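Local coordinates for possible hydrolase (Mycobacterium tuberculosis, PDB 6WYN), which hydrolyses carboxylic esters, with highest activity toward short, straight acyl chains, and is likely involved in ester and lipid metabolism although its physiological substrate is unknown, at residues I86-G91 with G158-R163; G91-H96 with V152-G157; D113-G118 with S134-P139; V176-T181 with S311-Q316; T274-G279 with R318-I323. All coordinates share one frame; numbering follows the deposited sequence.

All five contacts belong to the alpha/beta hydrolase core. Contacts 1 and 2 share Gly91 and helix 156-167, their strands 85-88 and 150-154 lying side by side in the sheet. Contacts 4 and 5 use the next two strands, 174-178 and 273-278, with the helices that follow one another near the C-terminus, on the sheet face away from helix 156-167. Contact 3 packs the loop after strand 109-112 on helix 130-144. Contacts 1, 3, 4 and 5 are buried and bridged mainly by aliphatic groups, with one amide oxygen in contact 4. Contact 2, closest to the centre of the chain, is only partly buried; it holds the probable nucleophile and mixes an amide, a thioether and backbone.

Contact 1 of 5, residues I86-G91 with G158-R163; sequences IFLHGG and GLTAIR
The contact lies in the core of the alpha/beta hydrolase fold, where Leu88, at the end of strand 85-88, meets Thr160 and Ala161 on helix 156-167, the helix that follows the probable nucleophile Ser155. One methyl group does the work: Leu88 CD1 lies 4.1 Å from Thr160 CG2, and the same CD1 comes equally near the backbone N of Ala161. The CB of Ala161 is slightly farther, 4.3 Å from Leu88 CD1. The side chains of Leu88 and Thr160 cross at about a right angle. The first torsion of Thr160 (chi1 -57°) sets CG2 anti to the backbone N, pointing it at the strand, while OG1 is turned back along the helix to the carbonyl oxygen of Leu156. Past Leu88 the chain leaves the sheet. The ring of His89 donates from ND1 to Gly90 O over 2.7 Å, with the acceptor in the plane of the ring, and NE2 is bonded to the backbone N of Leu114. This holds the ring at both nitrogens just ahead of Gly91, a residue that affects substrate selectivity. Across the interface itself no hydrogen bond forms; strand and helix meet through methyl groups and a stretch of helix backbone, and the threonine hydroxyl, satisfied within its own helix, adds no polar demand to the buried seam.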
# COMPACT_ATOMS: atom_id res chain seq x y z
N ILE A 86 5.52 3.48 9.36
CA ILE A 86 4.53 2.47 8.92
C ILE A 86 4.15 2.72 7.47
O ILE A 86 3.82 3.87 7.15
CB ILE A 86 3.31 2.54 9.85
CG1 ILE A 86 3.70 2.35 11.32
CG2 ILE A 86 2.29 1.53 9.39
CD1 ILE A 86 2.64 2.88 12.28
N PHE A 87 4.12 1.68 6.65
CA PHE A 87 3.73 1.75 5.23
C PHE A 87 2.48 0.89 5.04
O PHE A 87 2.49 -0.27 5.53
CB PHE A 87 4.87 1.24 4.36
CG PHE A 87 6.09 2.12 4.30
CD1 PHE A 87 7.13 1.95 5.19
CD2 PHE A 87 6.21 3.08 3.30
CE1 PHE A 87 8.28 2.74 5.11
CE2 PHE A 87 7.33 3.90 3.25
CZ PHE A 87 8.36 3.71 4.13
N LEU A 88 1.48 1.44 4.36
CA LEU A 88 0.22 0.74 4.02
C LEU A 88 0.06 0.75 2.51
O LEU A 88 -0.10 1.84 1.94
CB LEU A 88 -0.94 1.42 4.73
CG LEU A 88 -0.75 1.60 6.24
CD1 LEU A 88 -1.96 2.24 6.87
CD2 LEU A 88 -0.55 0.25 6.93
N HIS A 89 0.08 -0.43 1.89
CA HIS A 89 -0.09 -0.61 0.44
C HIS A 89 -1.51 -0.31 -0.08
O HIS A 89 -2.46 -0.04 0.70
CB HIS A 89 0.29 -2.06 0.11
CG HIS A 89 -0.64 -3.06 0.71
ND1 HIS A 89 -1.86 -3.35 0.14
CD2 HIS A 89 -0.49 -3.87 1.80
CE1 HIS A 89 -2.45 -4.30 0.88
NE2 HIS A 89 -1.62 -4.64 1.87
N GLY A 90 -1.66 -0.42 -1.39
CA GLY A 90 -2.96 -0.16 -2.05
C GLY A 90 -3.82 -1.41 -2.19
O GLY A 90 -3.36 -2.56 -1.94
N GLY A 91 -5.06 -1.21 -2.65
CA GLY A 91 -5.88 -2.33 -3.17
C GLY A 91 -5.11 -3.21 -4.12
O GLY A 91 -4.44 -2.69 -5.07
N GLY A 158 -3.62 4.74 2.02
CA GLY A 158 -3.62 6.16 2.42
C GLY A 158 -4.90 6.56 3.16
O GLY A 158 -4.80 7.32 4.16
N LEU A 159 -6.06 6.08 2.72
CA LEU A 159 -7.35 6.37 3.41
C LEU A 159 -7.38 5.61 4.75
O LEU A 159 -7.81 6.19 5.76
CB LEU A 159 -8.51 6.00 2.48
CG LEU A 159 -8.49 6.67 1.10
CD1 LEU A 159 -9.83 6.53 0.42
CD2 LEU A 159 -8.12 8.14 1.22
N THR A 160 -6.79 4.41 4.79
CA THR A 160 -6.65 3.66 6.07
C THR A 160 -5.85 4.52 7.04
O THR A 160 -6.25 4.65 8.20
CB THR A 160 -6.07 2.26 5.84
OG1 THR A 160 -6.98 1.63 4.93
CG2 THR A 160 -5.98 1.45 7.11
N ALA A 161 -4.79 5.16 6.56
CA ALA A 161 -3.92 6.01 7.38
C ALA A 161 -4.71 7.20 7.92
O ALA A 161 -4.49 7.57 9.07
CB ALA A 161 -2.72 6.48 6.62
N ILE A 162 -5.54 7.81 7.09
CA ILE A 162 -6.36 8.95 7.55
C ILE A 162 -7.21 8.47 8.74
O ILE A 162 -7.20 9.15 9.75
CB ILE A 162 -7.23 9.50 6.41
CG1 ILE A 162 -6.37 10.28 5.42
CG2 ILE A 162 -8.34 10.38 7.01
CD1 ILE A 162 -7.06 10.59 4.13
N ARG A 163 -7.92 7.36 8.60
CA ARG A 163 -8.81 6.85 9.67
C ARG A 163 -7.98 6.54 10.92
O ARG A 163 -8.34 7.03 12.03
CB ARG A 163 -9.64 5.68 9.18
CG ARG A 163 -10.70 5.28 10.21
CD ARG A 163 -11.43 6.44 10.92
NE ARG A 163 -12.29 5.96 11.99
CZ ARG A 163 -13.00 6.73 12.82
NH1 ARG A 163 -13.74 6.17 13.76
NH2 ARG A 163 -12.98 8.05 12.71

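Contact 2 of 5, residues G91-H96 with V152-G157; sequences GGQNAH and VGMSLG
Gln93 and Met154 cross at about a right angle, the sulfur approaching the oxygen end of the amide obliquely. Gln93 OE1 comes nearest, 3.4 Å from Met154 SD, while the amide nitrogen stands farther off, Gln93 NE2 being 3.9 Å from Met154 SD. Met154 leaves the strand with CG anti to its backbone N (chi1 -176°) and then bends at chi2, which turns sulfur and methyl toward Gln93, whose extended chain reaches to meet them. Both ends of the amide have polar partners: OE1 accepts from the backbone N of Gly90 and NE2 is bonded to Ser311 OG. A second touch joins a backbone nitrogen to a side chain, with Gly91 N 3.7 Å from Leu156 CB. Farther along, Asn94 closes an Asx turn, its OD1 accepting from His96 N at 2.9 Å with the donor well above the carbonyl plane.

Between the two touching residues of segment 152-157 sits Ser155, the probable nucleophile, on the tight GxSxG elbow from strand to helix. Its positive phi of 46° marks the strained backbone of such elbows, and its OG is hydrogen-bonded to NE2 of His310, a residue that Met154 also touches. In relatives the backbone N after the nucleophile and one from the loop after the strand form the oxyanion hole, so those of Leu156 and the Gly91 region probably do so here. The two polar bonds of Gln93 limit rotation of its amide, which adds van der Waals contact to Met154.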
# COMPACT_ATOMS: atom_id res chain seq x y z
N GLY A 91 -5.06 -1.21 -2.65
CA GLY A 91 -5.88 -2.33 -3.17
C GLY A 91 -5.11 -3.21 -4.12
O GLY A 91 -4.44 -2.69 -5.07
N GLY A 92 -5.26 -4.53 -3.96
CA GLY A 92 -4.65 -5.52 -4.86
C GLY A 92 -3.15 -5.65 -4.68
O GLY A 92 -2.50 -6.25 -5.56
N GLN A 93 -2.57 -5.01 -3.65
CA GLN A 93 -1.10 -5.07 -3.39
C GLN A 93 -0.82 -5.91 -2.14
O GLN A 93 -1.75 -6.48 -1.57
CB GLN A 93 -0.55 -3.65 -3.26
CG GLN A 93 -0.71 -2.81 -4.53
CD GLN A 93 0.06 -1.51 -4.44
OE1 GLN A 93 0.23 -0.92 -3.36
NE2 GLN A 93 0.41 -1.04 -5.63
N ASN A 94 0.42 -5.93 -1.67
CA ASN A 94 0.81 -6.46 -0.36
C ASN A 94 2.00 -5.64 0.13
O ASN A 94 2.47 -4.76 -0.61
CB ASN A 94 1.10 -7.96 -0.41
CG ASN A 94 2.32 -8.27 -1.22
OD1 ASN A 94 3.44 -8.32 -0.67
ND2 ASN A 94 2.12 -8.47 -2.52
N ALA A 95 2.43 -5.94 1.34
CA ALA A 95 3.54 -5.25 2.01
C ALA A 95 4.81 -5.17 1.15
O ALA A 95 5.60 -4.23 1.35
CB ALA A 95 3.81 -5.94 3.32
N HIS A 96 5.07 -6.17 0.31
CA HIS A 96 6.31 -6.25 -0.49
C HIS A 96 6.37 -5.11 -1.51
O HIS A 96 7.48 -4.84 -2.01
CB HIS A 96 6.45 -7.59 -1.21
CG HIS A 96 6.98 -8.70 -0.36
ND1 HIS A 96 8.30 -8.81 -0.06
CD2 HIS A 96 6.35 -9.75 0.23
CE1 HIS A 96 8.50 -9.89 0.67
NE2 HIS A 96 7.32 -10.48 0.88
N VAL A 152 2.98 6.25 5.88
CA VAL A 152 2.91 6.37 4.41
C VAL A 152 1.89 5.36 3.95
O VAL A 152 2.10 4.18 4.21
CB VAL A 152 4.27 6.09 3.79
CG1 VAL A 152 4.23 6.20 2.28
CG2 VAL A 152 5.33 6.96 4.42
N GLY A 153 0.88 5.83 3.22
CA GLY A 153 -0.17 4.97 2.69
C GLY A 153 -0.44 5.25 1.24
O GLY A 153 -0.69 6.44 0.89
N MET A 154 -0.51 4.21 0.44
CA MET A 154 -0.88 4.38 -0.99
C MET A 154 -2.35 3.97 -1.22
O MET A 154 -2.78 2.88 -0.76
CB MET A 154 0.05 3.54 -1.87
CG MET A 154 -0.21 3.74 -3.33
SD MET A 154 -0.94 2.23 -3.96
CE MET A 154 -1.24 2.65 -5.67
N SER A 155 -3.10 4.77 -1.96
CA SER A 155 -4.52 4.44 -2.35
C SER A 155 -5.36 3.94 -1.13
O SER A 155 -5.53 4.69 -0.18
CB SER A 155 -4.56 3.54 -3.54
OG SER A 155 -5.80 3.72 -4.24
N LEU A 156 -5.92 2.74 -1.12
CA LEU A 156 -6.68 2.23 0.06
C LEU A 156 -5.88 2.39 1.36
O LEU A 156 -6.44 2.79 2.38
CB LEU A 156 -6.97 0.75 -0.21
CG LEU A 156 -7.78 0.01 0.85
CD1 LEU A 156 -9.14 0.69 1.12
CD2 LEU A 156 -8.00 -1.42 0.39
N GLY A 157 -4.58 2.11 1.31
CA GLY A 157 -3.66 2.33 2.42
C GLY A 157 -3.63 3.74 2.92
O GLY A 157 -3.52 3.93 4.14

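Contact 3 of 5, residues D113-G118 with S134-P139; sequences DLPGHG and SETLAP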
# COMPACT_ATOMS: atom_id res chain seq x y z
N ASP A 113 0.40 -5.91 5.85
CA ASP A 113 -0.58 -6.49 4.90
C ASP A 113 -1.98 -6.08 5.37
O ASP A 113 -2.34 -6.40 6.49
CB ASP A 113 -0.48 -8.01 4.78
CG ASP A 113 0.74 -8.56 4.05
OD1 ASP A 113 1.23 -7.87 3.13
OD2 ASP A 113 1.20 -9.69 4.40
N LEU A 114 -2.70 -5.29 4.57
CA LEU A 114 -4.07 -4.89 4.86
C LEU A 114 -4.92 -6.17 4.92
O LEU A 114 -4.65 -7.13 4.22
CB LEU A 114 -4.60 -3.94 3.78
CG LEU A 114 -3.97 -2.55 3.72
CD1 LEU A 114 -4.67 -1.79 2.63
CD2 LEU A 114 -4.01 -1.79 5.06
N PRO A 115 -6.02 -6.18 5.70
CA PRO A 115 -7.00 -7.26 5.61
C PRO A 115 -7.27 -7.58 4.15
O PRO A 115 -7.36 -6.70 3.26
CB PRO A 115 -8.20 -6.68 6.34
CG PRO A 115 -7.59 -5.78 7.35
CD PRO A 115 -6.37 -5.16 6.69
N GLY A 116 -7.37 -8.86 3.87
CA GLY A 116 -7.71 -9.36 2.55
C GLY A 116 -6.53 -9.41 1.61
O GLY A 116 -6.74 -9.66 0.43
N HIS A 117 -5.32 -9.14 2.09
CA HIS A 117 -4.12 -9.00 1.24
C HIS A 117 -2.90 -9.65 1.91
O HIS A 117 -2.83 -9.72 3.18
CB HIS A 117 -3.86 -7.51 1.04
CG HIS A 117 -4.94 -6.78 0.32
ND1 HIS A 117 -6.01 -6.21 0.98
CD2 HIS A 117 -5.06 -6.47 -1.00
CE1 HIS A 117 -6.78 -5.60 0.08
NE2 HIS A 117 -6.22 -5.77 -1.14
N GLY A 118 -1.93 -10.02 1.09
CA GLY A 118 -0.65 -10.57 1.53
C GLY A 118 -0.87 -11.84 2.33
O GLY A 118 -1.55 -12.74 1.78
N SER A 134 -8.72 0.13 9.51
CA SER A 134 -8.22 0.92 10.65
C SER A 134 -8.60 0.26 11.99
O SER A 134 -7.80 0.27 12.90
CB SER A 134 -8.75 2.31 10.54
OG SER A 134 -8.08 3.17 11.46
N GLU A 135 -9.82 -0.20 12.15
CA GLU A 135 -10.28 -0.85 13.42
C GLU A 135 -9.43 -2.10 13.70
O GLU A 135 -8.98 -2.25 14.79
CB GLU A 135 -11.76 -1.25 13.31
CG GLU A 135 -12.72 -0.08 13.39
CD GLU A 135 -12.92 0.55 14.76
OE1 GLU A 135 -13.80 1.43 14.88
OE2 GLU A 135 -12.20 0.17 15.73
N THR A 136 -9.23 -2.97 12.72
CA THR A 136 -8.36 -4.16 12.85
C THR A 136 -6.92 -3.71 13.19
O THR A 136 -6.28 -4.27 14.14
CB THR A 136 -8.50 -5.00 11.59
OG1 THR A 136 -9.89 -5.23 11.28
CG2 THR A 136 -7.74 -6.31 11.69
N LEU A 137 -6.39 -2.69 12.50
CA LEU A 137 -4.93 -2.38 12.52
C LEU A 137 -4.54 -1.66 13.79
O LEU A 137 -3.43 -1.90 14.21
CB LEU A 137 -4.52 -1.56 11.29
CG LEU A 137 -4.32 -2.36 10.01
CD1 LEU A 137 -4.40 -1.47 8.78
CD2 LEU A 137 -2.99 -3.05 10.05
N ALA A 138 -5.37 -0.79 14.37
CA ALA A 138 -4.88 0.13 15.42
C ALA A 138 -4.23 -0.63 16.58
O ALA A 138 -3.13 -0.28 17.04
CB ALA A 138 -5.99 1.03 15.91
N PRO A 139 -4.88 -1.66 17.16
CA PRO A 139 -4.29 -2.35 18.32
C PRO A 139 -2.99 -3.09 17.94
O PRO A 139 -2.06 -3.17 18.69
CB PRO A 139 -5.36 -3.38 18.76
CG PRO A 139 -6.55 -3.18 17.86
CD PRO A 139 -6.17 -2.20 16.76
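Leu114 and Leu137, both buried, form the tight part of this contact, joining the loop after strand 109-112 to helix 130-144. Their methyl groups meet at 3.8 Å, Leu114 CD2 against Leu137 CD1, and the two side chains cross at about a right angle. Leu114 holds CG anti to the carbonyl carbon (chi1 -68°), which brings CD2 round to Leu137. Beside them the packing is slacker: the ring of Pro115 approaches Thr136 no closer than 4.4 Å, from Pro115 CG to Thr136 CG2, where Thr136 is partly exposed. There Thr136 OG1 turns away to the carbonyl oxygen of Leu132. Ile73, from a neighbouring strand, touches Pro115, Thr136 and Leu137.

The loop holds its two contact residues in a type II turn from Leu114 to His117, with Gly116 at the positive phi such a turn requires. Its closing bond, His117 N to Leu114 O, is weak, but the imidazole adds a second fastening: His117 ND1 donates to Pro115 O over 2.7 Å, from above the carbonyl plane. Asp113 ties down the loop's start through a salt bridge to Arg67 and a bond from the backbone N of Ala95. Polar bonds within the loop and to its neighbours thus shape it, whereas its hold on the helix is purely hydrophobic.

Contact 4 of 5, residues V176-T181 with S311-Q316; sequences VLVDVT and SVQSDQ
Val178 meets Val312 and Gln313 where the central sheet of the alpha/beta hydrolase fold gives way to the probable acid of the Ser-His-Asp triad. Along strand 174-178, Val176 and Leu177 pair with the strands on either side before Val178 makes the contact. Its CG1 is the touching branch, placed anti to the backbone N (chi1 -179°) and set 3.7 Å from Val312 CG2; the two valines cross obliquely. The same methyl lies 3.9 Å from Gln313 OE1, a buried oxygen for which the model offers no partner, although Gln313 NE2 is bonded to Thr97 OG1. A bend in the glutamine (chi2 -91°) brings OE1 beside Val178 CG1.

Next comes Asp179, the probable triad acid, whose left-handed backbone (phi 49°) breaks the strand. Its OD2 is bonded to His310 ND1 and to Ser281 OG, while OD1 takes the backbone N of Gly278; these bonds are consistent with holding the carboxylate in place toward His310, just before segment 311-316. Thr181 then caps the following helix through OG1 to Ala184 N. On the other side, two hydroxyls brace the short helix 312-315, with Ser311 OG 2.6 Å from Ser314 OG.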
# COMPACT_ATOMS: atom_id res chain seq x y z
N VAL A 176 1.80 10.64 4.95
CA VAL A 176 2.16 10.79 3.52
C VAL A 176 1.17 9.92 2.75
O VAL A 176 1.16 8.69 2.97
CB VAL A 176 3.62 10.41 3.24
CG1 VAL A 176 3.93 10.58 1.78
CG2 VAL A 176 4.60 11.20 4.12
N LEU A 177 0.35 10.57 1.92
CA LEU A 177 -0.65 9.93 1.05
C LEU A 177 -0.02 9.72 -0.31
O LEU A 177 0.43 10.76 -0.94
CB LEU A 177 -1.89 10.82 0.93
CG LEU A 177 -2.69 11.07 2.20
CD1 LEU A 177 -3.90 11.91 1.88
CD2 LEU A 177 -3.17 9.76 2.84
N VAL A 178 -0.04 8.50 -0.83
CA VAL A 178 0.48 8.27 -2.20
C VAL A 178 -0.69 8.13 -3.16
O VAL A 178 -1.40 7.10 -3.12
CB VAL A 178 1.48 7.11 -2.24
CG1 VAL A 178 2.04 6.85 -3.61
CG2 VAL A 178 2.60 7.38 -1.26
N ASP A 179 -0.81 9.13 -4.06
CA ASP A 179 -1.76 9.20 -5.18
C ASP A 179 -3.19 8.88 -4.75
O ASP A 179 -3.88 8.18 -5.48
CB ASP A 179 -1.29 8.31 -6.33
CG ASP A 179 -1.69 8.85 -7.71
OD1 ASP A 179 -1.38 10.01 -7.97
OD2 ASP A 179 -2.33 8.10 -8.51
N VAL A 180 -3.67 9.47 -3.67
CA VAL A 180 -5.09 9.30 -3.28
C VAL A 180 -5.58 10.48 -2.43
O VAL A 180 -4.81 11.06 -1.68
CB VAL A 180 -5.26 7.97 -2.53
CG1 VAL A 180 -4.66 8.06 -1.14
CG2 VAL A 180 -6.72 7.54 -2.48
N THR A 181 -6.89 10.74 -2.51
CA THR A 181 -7.67 11.53 -1.53
C THR A 181 -8.99 10.77 -1.31
O THR A 181 -9.34 9.91 -2.11
CB THR A 181 -7.94 12.96 -2.02
OG1 THR A 181 -9.01 12.87 -2.96
CG2 THR A 181 -6.74 13.63 -2.67
N SER A 311 0.88 3.84 -8.79
CA SER A 311 1.77 3.12 -7.85
C SER A 311 3.18 3.71 -7.91
O SER A 311 4.09 3.14 -8.58
CB SER A 311 1.74 1.63 -8.08
OG SER A 311 2.37 1.00 -6.98
N VAL A 312 3.33 4.87 -7.26
CA VAL A 312 4.58 5.67 -7.29
C VAL A 312 5.72 4.79 -6.72
O VAL A 312 6.86 4.81 -7.29
CB VAL A 312 4.42 6.97 -6.49
CG1 VAL A 312 5.71 7.75 -6.54
CG2 VAL A 312 3.26 7.83 -6.97
N GLN A 313 5.43 4.00 -5.67
CA GLN A 313 6.45 3.12 -5.07
C GLN A 313 6.92 2.06 -6.06
O GLN A 313 8.06 1.53 -5.84
CB GLN A 313 5.95 2.50 -3.77
CG GLN A 313 4.89 1.43 -3.96
CD GLN A 313 3.48 1.98 -3.94
OE1 GLN A 313 3.26 3.19 -4.12
NE2 GLN A 313 2.50 1.09 -3.76
N SER A 314 6.12 1.70 -7.05
CA SER A 314 6.52 0.73 -8.10
C SER A 314 7.20 1.45 -9.27
O SER A 314 8.17 0.92 -9.81
CB SER A 314 5.34 -0.08 -8.59
OG SER A 314 4.51 -0.45 -7.49
N ASP A 315 6.69 2.60 -9.70
CA ASP A 315 7.17 3.23 -10.96
C ASP A 315 8.38 4.12 -10.69
O ASP A 315 9.25 4.13 -11.48
CB ASP A 315 6.08 4.03 -11.63
CG ASP A 315 4.88 3.20 -12.05
OD1 ASP A 315 4.92 1.95 -11.94
OD2 ASP A 315 3.86 3.83 -12.41
N GLN A 316 8.42 4.89 -9.62
CA GLN A 316 9.55 5.81 -9.35
C GLN A 316 9.95 5.71 -7.88
O GLN A 316 9.91 6.67 -7.16
CB GLN A 316 9.17 7.25 -9.75
CG GLN A 316 8.93 7.45 -11.26
CD GLN A 316 10.13 7.18 -12.15
OE1 GLN A 316 11.25 7.25 -11.69
NE2 GLN A 316 9.92 6.82 -13.41

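Contact 5 of 5, residues T274-G279 with R318-I323; sequences TLVRGG and RALIEI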
# COMPACT_ATOMS: atom_id res chain seq x y z
N THR A 274 1.06 15.22 3.68
CA THR A 274 1.81 15.44 2.42
C THR A 274 1.14 14.57 1.38
O THR A 274 0.87 13.41 1.67
CB THR A 274 3.29 15.12 2.58
OG1 THR A 274 3.79 16.02 3.58
CG2 THR A 274 4.06 15.28 1.29
N LEU A 275 0.95 15.06 0.17
CA LEU A 275 0.41 14.21 -0.90
C LEU A 275 1.53 14.02 -1.90
O LEU A 275 2.27 15.00 -2.16
CB LEU A 275 -0.81 14.90 -1.53
CG LEU A 275 -1.39 14.30 -2.80
CD1 LEU A 275 -1.98 12.92 -2.51
CD2 LEU A 275 -2.48 15.21 -3.35
N VAL A 276 1.59 12.82 -2.48
CA VAL A 276 2.53 12.49 -3.57
C VAL A 276 1.66 12.05 -4.72
O VAL A 276 0.98 11.00 -4.54
CB VAL A 276 3.57 11.42 -3.18
CG1 VAL A 276 4.51 11.11 -4.34
CG2 VAL A 276 4.37 11.82 -1.96
N ARG A 277 1.70 12.77 -5.85
CA ARG A 277 0.97 12.29 -7.04
C ARG A 277 1.94 11.69 -8.04
O ARG A 277 3.09 12.17 -8.14
CB ARG A 277 0.17 13.40 -7.74
CG ARG A 277 -1.09 13.86 -7.03
CD ARG A 277 -1.87 14.89 -7.87
NE ARG A 277 -1.92 14.33 -9.21
CZ ARG A 277 -1.41 14.92 -10.32
NH1 ARG A 277 -0.95 16.15 -10.25
NH2 ARG A 277 -1.37 14.26 -11.48
N GLY A 278 1.45 10.76 -8.82
CA GLY A 278 2.06 10.34 -10.08
C GLY A 278 1.69 11.32 -11.18
O GLY A 278 0.50 11.54 -11.39
N GLY A 279 2.70 11.96 -11.78
CA GLY A 279 2.58 12.90 -12.92
C GLY A 279 1.86 12.33 -14.13
O GLY A 279 1.22 13.11 -14.83
N ARG A 318 12.80 5.66 -6.33
CA ARG A 318 13.94 6.51 -5.94
C ARG A 318 13.40 7.90 -5.64
O ARG A 318 13.80 8.49 -4.62
CB ARG A 318 15.07 6.52 -6.99
CG ARG A 318 15.80 5.19 -7.16
CD ARG A 318 16.91 5.19 -8.23
NE ARG A 318 17.38 3.85 -8.59
CZ ARG A 318 18.28 3.55 -9.56
NH1 ARG A 318 18.81 4.50 -10.31
NH2 ARG A 318 18.64 2.30 -9.78
N ALA A 319 12.48 8.40 -6.47
CA ALA A 319 11.92 9.75 -6.25
C ALA A 319 11.07 9.70 -4.96
O ALA A 319 11.15 10.61 -4.14
CB ALA A 319 11.13 10.18 -7.48
N LEU A 320 10.35 8.59 -4.72
CA LEU A 320 9.57 8.49 -3.46
C LEU A 320 10.47 8.42 -2.21
O LEU A 320 10.13 9.02 -1.18
CB LEU A 320 8.58 7.32 -3.54
CG LEU A 320 7.63 7.26 -2.35
CD1 LEU A 320 6.92 8.60 -2.19
CD2 LEU A 320 6.60 6.14 -2.52
N ILE A 321 11.57 7.70 -2.28
CA ILE A 321 12.54 7.63 -1.15
C ILE A 321 12.96 9.06 -0.75
O ILE A 321 12.90 9.44 0.43
CB ILE A 321 13.70 6.71 -1.54
CG1 ILE A 321 13.28 5.23 -1.58
CG2 ILE A 321 14.86 6.92 -0.57
CD1 ILE A 321 14.11 4.36 -2.52
N GLU A 322 13.30 9.90 -1.73
CA GLU A 322 13.81 11.27 -1.45
C GLU A 322 12.70 12.05 -0.78
O GLU A 322 12.97 12.76 0.19
CB GLU A 322 14.36 11.94 -2.71
CG GLU A 322 15.74 11.41 -3.11
CD GLU A 322 16.64 10.81 -2.00
OE1 GLU A 322 17.12 9.66 -2.21
OE2 GLU A 322 16.86 11.46 -0.94
N ILE A 323 11.46 11.92 -1.24
CA ILE A 323 10.36 12.70 -0.62
C ILE A 323 10.15 12.20 0.81
O ILE A 323 9.89 13.00 1.71
CB ILE A 323 9.05 12.58 -1.42
CG1 ILE A 323 9.15 13.31 -2.76
CG2 ILE A 323 7.88 13.07 -0.58
CD1 ILE A 323 8.19 12.76 -3.79
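Val276 has CG1 anti to its own N (chi1 -180°) and CG2 beside it, so that both methyls of the strand residue fork toward helix 317-328, and on that helix Ile323 sets CG1 beside the backbone N (chi1 -70°), which leaves CG2 anti to it, to meet them. The contact joins strand 273-278 of the central alpha/beta hydrolase sheet to the helix near the C-terminus that covers this face of it. Leu320 and Ile323, one turn apart on the helix, share the valine between them. Ile323 and Val276 reach toward each other tip to tip through two pairs: Val276 CG2 stands 4.0 Å from Ile323 CG2, and Val276 CG1 is 4.1 Å from Ile323 CD1. Leu320 crosses the valine obliquely and presents only CD1.

The surface is wholly aliphatic, with no hydrogen bond between strand and helix. Val276 also packs on Val176 in the adjacent strand, and Leu320 touches Trp98, so the patch continues to those two residues. Polar residues of the helix look elsewhere: Arg318 reaches the carbonyl oxygens of Glu54 and Gln55, and Glu322 forms a salt bridge with Arg325. At the middle of the patch, Leu320 CD1 lies 4.1 Å from Val276 CG1 and the same distance from Val276 CG2, seated between the two methyls.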